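Long-range contact in SidF, inhibitor of growth family, member 3 (Legionella pneumophila subsp. pneumophila, PDB 4FYE), which probably removes a phosphate group from phosphatidylinositol phosphates, as a membrane-associated phosphoinositide phosphatase of the bacterium: residues L82-K95 against S163-I177. The protein carries 1 engineered substitution. Sequence-based numbering, arbitrary orientation.
Sequences LVAAAKSLIDKDKK and SGHKLKALDKEGHNI
A knobs-into-holes crossing of two helices seats Glu-173 and Leu-170 in holes on helix 71-92. Glu-173 fits among Ala-85, Ser-88, Leu-89 and Lys-92. Its OE2 accepts two bonds. Ser-88 OG donates to Glu-173 OE2 at 2.8 Å, on the anti lone pair. Lys-92 NZ makes a salt bridge to the same OE2, also at 2.8 Å, from the syn side and 24° out of the carboxylate plane. The Glu-173 chain bends at chi2 (69°), which brings OE2 to Ser-88 and Lys-92, while Leu-89 runs past it in the opposite direction. There Leu-89 CD1 lies 3.5 Å from Glu-173 CG. Leu-170 is the second knob, among Leu-82, Ala-85, Ala-86 and Leu-89, with its CD2 3.6 Å from Ala-86 CA.

The contact lies in a bundle of helices towards the edge of the phosphatase domain. Here the axes of segments 82-92 and 167-177 cross at 100° and come within 8.5 Å. The backbones come close at Ala-85 and Gly-174, with Gly-174 CA 3.8 Å from Ala-85 CB. Helix 136-163 also covers Leu-82 and Ala-86 through Val-159.

Beside this, Leu-89 CB lies over one face of the His-165 ring in a CH-pi contact, 3.9 Å from the centroid. The Asp-93 carboxylate is nearly coplanar with that ring and reaches its edge, OD2 3.2 Å from His-165 CE1. The stronger partner of Asp-93 OD2 is Arg-101, in a salt bridge. Within its own turn, His-165 ND1 donates to Ser-163 O, and His-165 N bonds Ser-163 OG to close an ST turn.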
loop_
_atom_site.group_PDB
_atom_site.type_symbol
_atom_site.label_atom_id
_atom_site.label_comp_id
_atom_site.label_asym_id
_atom_site.label_seq_id
_atom_site.Cartn_x
_atom_site.Cartn_y
_atom_site.Cartn_z
ATOM N N LEU A 82 2.034 20.565 -15.208
ATOM C CA LEU A 82 0.796 21.058 -15.772
ATOM C C LEU A 82 1.035 21.437 -17.259
ATOM O O LEU A 82 0.185 21.152 -18.146
ATOM C CB LEU A 82 0.308 22.268 -14.958
ATOM C CG LEU A 82 -1.116 22.837 -15.057
ATOM C CD1 LEU A 82 -1.170 24.374 -14.925
ATOM C CD2 LEU A 82 -1.778 22.433 -16.345
ATOM N N VAL A 83 2.188 22.052 -17.546
ATOM C CA VAL A 83 2.497 22.436 -18.949
ATOM C C VAL A 83 2.466 21.235 -19.821
ATOM O O VAL A 83 1.977 21.319 -20.928
ATOM C CB VAL A 83 3.869 23.067 -19.143
ATOM C CG1 VAL A 83 4.347 22.905 -20.595
ATOM C CG2 VAL A 83 3.772 24.536 -18.799
ATOM N N ALA A 84 2.965 20.110 -19.312
ATOM C CA ALA A 84 2.974 18.868 -20.101
ATOM C C ALA A 84 1.527 18.387 -20.338
ATOM O O ALA A 84 1.135 18.153 -21.465
ATOM C CB ALA A 84 3.835 17.785 -19.438
ATOM N N ALA A 85 0.705 18.306 -19.299
ATOM C CA ALA A 85 -0.702 17.949 -19.487
ATOM C C ALA A 85 -1.355 18.858 -20.535
ATOM O O ALA A 85 -2.084 18.404 -21.429
ATOM C CB ALA A 85 -1.420 18.092 -18.137
ATOM N N ALA A 86 -1.090 20.158 -20.419
ATOM C CA ALA A 86 -1.663 21.078 -21.325
ATOM C C ALA A 86 -1.319 20.723 -22.733
ATOM O O ALA A 86 -2.162 20.844 -23.594
ATOM C CB ALA A 86 -1.257 22.515 -21.006
ATOM N N LYS A 87 -0.085 20.288 -22.979
ATOM C CA LYS A 87 0.389 20.176 -24.363
ATOM C C LYS A 87 -0.208 18.927 -24.970
ATOM O O LYS A 87 -0.557 18.870 -26.182
ATOM C CB LYS A 87 1.906 20.136 -24.419
ATOM C CG LYS A 87 2.524 21.509 -24.315
ATOM C CD LYS A 87 4.027 21.465 -24.511
ATOM C CE LYS A 87 4.551 22.872 -24.428
ATOM N NZ LYS A 87 5.946 22.924 -24.896
ATOM N N SER A 88 -0.357 17.936 -24.100
ATOM C CA SER A 88 -0.958 16.662 -24.473
ATOM C C SER A 88 -2.410 16.912 -24.907
ATOM O O SER A 88 -2.809 16.442 -25.962
ATOM C CB SER A 88 -0.855 15.665 -23.326
ATOM O OG SER A 88 -1.346 14.411 -23.725
ATOM N N LEU A 89 -3.151 17.718 -24.140
ATOM C CA LEU A 89 -4.547 18.050 -24.474
ATOM C C LEU A 89 -4.721 18.817 -25.752
ATOM O O LEU A 89 -5.583 18.446 -26.568
ATOM C CB LEU A 89 -5.277 18.777 -23.342
ATOM C CG LEU A 89 -6.354 18.008 -22.561
ATOM C CD1 LEU A 89 -6.200 16.496 -22.635
ATOM C CD2 LEU A 89 -6.530 18.483 -21.125
ATOM N N ILE A 90 -3.913 19.862 -25.957
ATOM C CA ILE A 90 -4.022 20.599 -27.237
ATOM C C ILE A 90 -3.543 19.794 -28.451
ATOM O O ILE A 90 -3.978 20.058 -29.567
ATOM C CB ILE A 90 -3.488 22.071 -27.223
ATOM C CG1 ILE A 90 -1.972 22.159 -27.133
ATOM C CG2 ILE A 90 -4.106 22.882 -26.073
ATOM C CD1 ILE A 90 -1.533 23.265 -26.167
ATOM N N ASP A 91 -2.678 18.802 -28.225
ATOM C CA ASP A 91 -2.213 17.901 -29.303
ATOM C C ASP A 91 -3.293 16.912 -29.715
ATOM O O ASP A 91 -3.477 16.651 -30.898
ATOM C CB ASP A 91 -0.931 17.136 -28.932
ATOM C CG ASP A 91 0.362 17.918 -29.246
ATOM O OD1 ASP A 91 0.318 19.148 -29.519
ATOM O OD2 ASP A 91 1.445 17.289 -29.193
ATOM N N LYS A 92 -4.032 16.383 -28.757
ATOM C CA LYS A 92 -5.045 15.426 -29.131
ATOM C C LYS A 92 -6.406 16.068 -29.407
ATOM O O LYS A 92 -7.359 15.351 -29.698
ATOM C CB LYS A 92 -5.116 14.255 -28.133
ATOM C CG LYS A 92 -6.040 14.473 -26.946
ATOM C CD LYS A 92 -6.123 13.226 -26.083
ATOM C CE LYS A 92 -4.744 12.813 -25.598
ATOM N NZ LYS A 92 -4.906 11.961 -24.391
ATOM N N ASP A 93 -6.496 17.402 -29.371
ATOM C CA ASP A 93 -7.801 18.084 -29.522
ATOM C C ASP A 93 -8.200 18.346 -30.981
ATOM O O ASP A 93 -7.369 18.208 -31.880
ATOM C CB ASP A 93 -7.984 19.303 -28.574
ATOM C CG ASP A 93 -7.442 20.638 -29.136
ATOM O OD1 ASP A 93 -7.287 20.814 -30.368
ATOM O OD2 ASP A 93 -7.200 21.549 -28.308
ATOM N N LYS A 94 -9.459 18.725 -31.204
ATOM C CA LYS A 94 -9.949 18.957 -32.563
ATOM C C LYS A 94 -9.809 20.385 -33.086
ATOM O O LYS A 94 -9.876 20.590 -34.308
ATOM C CB LYS A 94 -11.368 18.421 -32.755
ATOM C CG LYS A 94 -11.401 17.294 -33.769
ATOM C CD LYS A 94 -11.296 15.896 -33.153
ATOM C CE LYS A 94 -11.290 14.905 -34.315
ATOM N NZ LYS A 94 -12.013 13.635 -34.012
ATOM N N LYS A 95 -9.584 21.341 -32.180
ATOM C CA LYS A 95 -9.348 22.732 -32.560
ATOM C C LYS A 95 -7.908 22.944 -33.139
ATOM O O LYS A 95 -7.067 22.056 -33.067
ATOM C CB LYS A 95 -9.727 23.710 -31.407
ATOM C CG LYS A 95 -11.009 23.361 -30.610
ATOM C CD LYS A 95 -11.561 24.484 -29.693
ATOM C CE LYS A 95 -10.753 24.793 -28.410
ATOM N NZ LYS A 95 -10.727 23.807 -27.262
ATOM N N SER A 163 -5.304 27.357 -23.342
ATOM C CA SER A 163 -5.277 26.006 -23.911
ATOM C C SER A 163 -6.646 25.612 -24.436
ATOM O O SER A 163 -6.755 24.715 -25.257
ATOM C CB SER A 163 -4.766 25.014 -22.908
ATOM O OG SER A 163 -5.844 24.521 -22.146
ATOM N N GLY A 164 -7.670 26.356 -24.008
ATOM C CA GLY A 164 -9.072 26.057 -24.296
ATOM C C GLY A 164 -9.604 24.831 -23.549
ATOM O O GLY A 164 -10.638 24.285 -23.923
ATOM N N HIS A 165 -8.924 24.391 -22.488
ATOM C CA HIS A 165 -9.434 23.250 -21.728
ATOM C C HIS A 165 -9.814 23.616 -20.343
ATOM O O HIS A 165 -9.380 24.638 -19.813
ATOM C CB HIS A 165 -8.461 22.093 -21.765
ATOM C CG HIS A 165 -8.424 21.397 -23.096
ATOM N ND1 HIS A 165 -8.058 22.032 -24.243
ATOM C CD2 HIS A 165 -8.764 20.082 -23.461
ATOM C CE1 HIS A 165 -8.153 21.164 -25.285
ATOM N NE2 HIS A 165 -8.559 19.971 -24.795
ATOM N N LYS A 166 -10.664 22.814 -19.730
ATOM C CA LYS A 166 -11.067 23.163 -18.370
ATOM C C LYS A 166 -10.135 22.570 -17.299
ATOM O O LYS A 166 -9.447 21.548 -17.496
ATOM C CB LYS A 166 -12.543 22.832 -18.132
ATOM C CG LYS A 166 -13.494 23.729 -18.911
ATOM C CD LYS A 166 -14.884 23.111 -19.039
ATOM C CE LYS A 166 -15.953 24.191 -19.030
ATOM N NZ LYS A 166 -15.853 24.947 -17.747
ATOM N N LEU A 167 -10.113 23.235 -16.163
ATOM C CA LEU A 167 -9.286 22.824 -15.040
ATOM C C LEU A 167 -9.344 21.323 -14.862
ATOM O O LEU A 167 -8.298 20.663 -14.916
ATOM C CB LEU A 167 -9.742 23.552 -13.767
ATOM C CG LEU A 167 -8.941 24.709 -13.157
ATOM C CD1 LEU A 167 -7.752 24.134 -12.377
ATOM C CD2 LEU A 167 -8.509 25.749 -14.182
ATOM N N LYS A 168 -10.568 20.788 -14.710
ATOM C CA LYS A 168 -10.815 19.329 -14.521
ATOM C C LYS A 168 -10.224 18.443 -15.602
ATOM O O LYS A 168 -9.798 17.346 -15.351
ATOM C CB LYS A 168 -12.313 19.016 -14.350
ATOM C CG LYS A 168 -12.739 18.992 -12.883
ATOM C CD LYS A 168 -13.827 17.955 -12.596
ATOM C CE LYS A 168 -15.221 18.571 -12.593
ATOM N NZ LYS A 168 -15.259 19.867 -11.846
ATOM N N ALA A 169 -10.207 18.942 -16.817
ATOM C CA ALA A 169 -9.683 18.177 -17.921
ATOM C C ALA A 169 -8.140 18.065 -17.823
ATOM O O ALA A 169 -7.570 16.987 -17.958
ATOM C CB ALA A 169 -10.150 18.815 -19.233
ATOM N N LEU A 170 -7.488 19.195 -17.576
ATOM C CA LEU A 170 -6.038 19.272 -17.428
ATOM C C LEU A 170 -5.540 18.310 -16.366
ATOM O O LEU A 170 -4.599 17.540 -16.581
ATOM C CB LEU A 170 -5.647 20.712 -17.061
ATOM C CG LEU A 170 -5.708 21.588 -18.314
ATOM C CD1 LEU A 170 -5.628 23.054 -17.963
ATOM C CD2 LEU A 170 -4.576 21.198 -19.244
ATOM N N ASP A 171 -6.220 18.350 -15.231
ATOM C CA ASP A 171 -5.988 17.480 -14.095
ATOM C C ASP A 171 -6.085 16.019 -14.505
ATOM O O ASP A 171 -5.103 15.251 -14.414
ATOM C CB ASP A 171 -7.040 17.855 -13.047
ATOM C CG ASP A 171 -6.995 16.975 -11.818
ATOM O OD1 ASP A 171 -5.920 16.885 -11.156
ATOM O OD2 ASP A 171 -8.061 16.382 -11.518
ATOM N N LYS A 172 -7.256 15.650 -15.029
ATOM C CA LYS A 172 -7.479 14.320 -15.592
ATOM C C LYS A 172 -6.381 13.932 -16.555
ATOM O O LYS A 172 -5.873 12.834 -16.489
ATOM C CB LYS A 172 -8.818 14.286 -16.309
ATOM C CG LYS A 172 -9.562 12.960 -16.236
ATOM C CD LYS A 172 -11.074 13.198 -16.327
ATOM C CE LYS A 172 -11.650 13.695 -14.998
ATOM N NZ LYS A 172 -12.801 14.629 -15.168
ATOM N N GLU A 173 -5.991 14.811 -17.465
ATOM C CA GLU A 173 -4.893 14.417 -18.369
ATOM C C GLU A 173 -3.519 14.261 -17.676
ATOM O O GLU A 173 -2.693 13.467 -18.085
ATOM C CB GLU A 173 -4.772 15.397 -19.519
ATOM C CG GLU A 173 -3.789 14.964 -20.585
ATOM C CD GLU A 173 -4.264 13.740 -21.373
ATOM O OE1 GLU A 173 -5.349 13.165 -21.068
ATOM O OE2 GLU A 173 -3.547 13.344 -22.322
ATOM N N GLY A 174 -3.254 15.061 -16.653
ATOM C CA GLY A 174 -1.972 14.963 -15.991
ATOM C C GLY A 174 -1.904 13.569 -15.371
ATOM O O GLY A 174 -0.882 12.875 -15.500
ATOM N N HIS A 175 -3.002 13.175 -14.703
ATOM C CA HIS A 175 -3.091 11.852 -14.129
ATOM C C HIS A 175 -2.906 10.789 -15.182
ATOM O O HIS A 175 -2.152 9.834 -14.947
ATOM C CB HIS A 175 -4.367 11.689 -13.296
ATOM C CG HIS A 175 -4.312 12.409 -11.948
ATOM N ND1 HIS A 175 -3.565 11.961 -10.914
ATOM C CD2 HIS A 175 -4.940 13.578 -11.498
ATOM C CE1 HIS A 175 -3.709 12.792 -9.853
ATOM N NE2 HIS A 175 -4.548 13.779 -10.210
ATOM N N ASN A 176 -3.510 10.957 -16.364
ATOM C CA ASN A 176 -3.386 9.897 -17.363
ATOM C C ASN A 176 -1.999 9.701 -17.871
ATOM O O ASN A 176 -1.608 8.579 -18.205
ATOM C CB ASN A 176 -4.305 10.078 -18.571
ATOM C CG ASN A 176 -5.783 9.983 -18.223
ATOM O OD1 ASN A 176 -6.628 10.294 -19.073
ATOM N ND2 ASN A 176 -6.114 9.588 -16.972
ATOM N N ILE A 177 -1.237 10.774 -17.987
ATOM C CA ILE A 177 0.063 10.569 -18.606
ATOM C C ILE A 177 1.080 10.107 -17.562
ATOM O O ILE A 177 1.999 9.364 -17.869
ATOM C CB ILE A 177 0.513 11.731 -19.519
ATOM C CG1 ILE A 177 1.560 12.626 -18.850
ATOM C CG2 ILE A 177 -0.686 12.529 -20.052
ATOM C CD1 ILE A 177 1.874 13.878 -19.677
#